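Local coordinates for intergenic-region protein (Escherichia coli CFT073, PDB 2WJ9) that counteracts DNA restriction as the antirestriction protein ArdB, probably helping incoming DNA escape the host's type I restriction systems, at the interface of chains A and B. Sequence-based numbering; all coordinates share one arbitrary frame. Chains: chain A/B, Intergenic-region protein.

The interface of chains A and B. Residues chain A 34-37, 155, 158; chain B 148, 152-154, 157.
The phenol ring of B:Tyr154 is sandwiched between two alanine methyls of chain A. A:Ala36 CB sits over the centre of one face, 3.7 Å from the ring centroid, and A:Ala155 CB lies over the opposite face at 3.6 Å, both as CH-pi contacts. Beside them, A:Val158 brings its CG2 branch to within 3.7 Å of B:Tyr154 CD1, its side chain crossing the tyrosine at about a right angle. Polar groups fix the loop A:Ser34-A:Cys37, extended at its serines and turning at A:Ala36. The carboxylate of B:Glu152 takes two bonds, both on syn sides: OE2 accepts from the A:Ser35 hydroxyl OG at 2.7 Å, near the carboxylate plane, whereas OE1 accepts from A:Ala36 N at 2.9 Å, tilted 33° from that plane. A bend at chi2 (-77°) helps fold the glutamate back toward this loop. B:Thr157 OG1 donates to A:Ala36 O at 2.6 Å, in the carbonyl plane on a lone pair. The arrangement illustrates how an arm is docked: methyls around a flat ring supply the fit, and bonds to backbone N-H and C=O fix the register. In the second shell, A:Ser35 OG, anti to its own backbone N (chi1 174°), accepts from A:Cys37 N at 3.0 Å. The arm thus packs on the turn between helices 132-151 and 154-168 and carries A:Cys37, which forms the interchain disulfide with Cys149; with its two-fold twin, the patch helps hold the disulfide-linked dimer together.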
loop_
_atom_site.group_PDB
_atom_site.type_symbol
_atom_site.label_atom_id
_atom_site.label_comp_id
_atom_site.label_asym_id
_atom_site.label_seq_id
_atom_site.Cartn_x
_atom_site.Cartn_y
_atom_site.Cartn_z
ATOM N N SER A 34 7.758 -10.465 9.789
ATOM C CA SER A 34 6.796 -9.465 8.633
ATOM C C SER A 34 7.755 -8.263 8.807
ATOM O O SER A 34 8.473 -8.211 9.806
ATOM C CB SER A 34 5.604 -9.169 9.554
ATOM O OG SER A 34 4.549 -10.101 9.365
ATOM N N SER A 35 8.045 -7.633 7.674
ATOM C CA SER A 35 8.954 -6.494 7.641
ATOM C C SER A 35 8.274 -5.264 7.048
ATOM O O SER A 35 7.441 -5.376 6.150
ATOM C CB SER A 35 10.213 -6.835 6.841
ATOM O OG SER A 35 11.044 -5.698 6.688
ATOM N N ALA A 36 8.637 -4.091 7.559
ATOM C CA ALA A 36 8.180 -2.830 6.983
ATOM C C ALA A 36 8.898 -2.490 5.660
ATOM O O ALA A 36 8.496 -1.563 4.962
ATOM C CB ALA A 36 8.374 -1.704 7.989
ATOM N N CYS A 37 9.960 -3.224 5.324
ATOM C CA CYS A 37 10.655 -3.037 4.057
ATOM C C CYS A 37 9.856 -3.670 2.908
ATOM O O CYS A 37 9.623 -4.890 2.898
ATOM C CB CYS A 37 12.059 -3.656 4.135
ATOM S SG CYS A 37 13.141 -3.423 2.696
ATOM N N ALA A 155 1.119 -1.370 10.632
ATOM C CA ALA A 155 1.401 -2.755 10.195
ATOM C C ALA A 155 0.132 -3.485 9.714
ATOM O O ALA A 155 0.204 -4.341 8.836
ATOM C CB ALA A 155 2.108 -3.549 11.292
ATOM N N VAL A 158 -0.494 -2.228 6.198
ATOM C CA VAL A 158 0.432 -2.920 5.296
ATOM C C VAL A 158 -0.084 -4.336 4.950
ATOM O O VAL A 158 -0.027 -4.760 3.793
ATOM C CB VAL A 158 1.852 -2.970 5.904
ATOM C CG1 VAL A 158 2.805 -3.855 5.067
ATOM C CG2 VAL A 158 2.410 -1.554 6.040
ATOM N N ALA B 148 11.700 3.419 4.589
ATOM C CA ALA B 148 10.941 2.331 5.223
ATOM C C ALA B 148 11.857 1.146 5.573
ATOM O O ALA B 148 11.765 0.569 6.664
ATOM C CB ALA B 148 9.798 1.871 4.316
ATOM N N GLU B 152 12.396 0.520 9.539
ATOM C CA GLU B 152 11.388 -0.498 9.884
ATOM C C GLU B 152 10.130 0.137 10.505
ATOM O O GLU B 152 9.491 -0.449 11.383
ATOM C CB GLU B 152 11.983 -1.585 10.796
ATOM C CG GLU B 152 12.805 -2.649 10.058
ATOM C CD GLU B 152 11.962 -3.682 9.312
ATOM O OE1 GLU B 152 10.726 -3.750 9.511
ATOM O OE2 GLU B 152 12.546 -4.457 8.532
ATOM N N CYS B 153 9.778 1.328 10.027
ATOM C CA CYS B 153 8.595 2.052 10.491
ATOM C C CYS B 153 7.441 1.862 9.494
ATOM O O CYS B 153 7.482 2.368 8.371
ATOM C CB CYS B 153 8.926 3.532 10.658
ATOM S SG CYS B 153 7.574 4.477 11.349
ATOM N N TYR B 154 6.403 1.143 9.913
ATOM C CA TYR B 154 5.302 0.805 9.003
ATOM C C TYR B 154 4.539 2.034 8.492
ATOM O O TYR B 154 3.934 1.993 7.424
ATOM C CB TYR B 154 4.335 -0.195 9.654
ATOM C CG TYR B 154 4.890 -1.600 9.777
ATOM C CD1 TYR B 154 4.780 -2.511 8.728
ATOM C CD2 TYR B 154 5.521 -2.021 10.944
ATOM C CE1 TYR B 154 5.292 -3.802 8.833
ATOM C CE2 TYR B 154 6.033 -3.318 11.059
ATOM C CZ TYR B 154 5.917 -4.200 9.998
ATOM O OH TYR B 154 6.419 -5.488 10.117
ATOM N N THR B 157 6.210 2.792 5.254
ATOM C CA THR B 157 5.711 1.772 4.310
ATOM C C THR B 157 4.332 2.145 3.742
ATOM O O THR B 157 4.082 2.034 2.535
ATOM C CB THR B 157 5.620 0.360 4.970
ATOM O OG1 THR B 157 6.731 0.131 5.850
ATOM C CG2 THR B 157 5.567 -0.752 3.913
#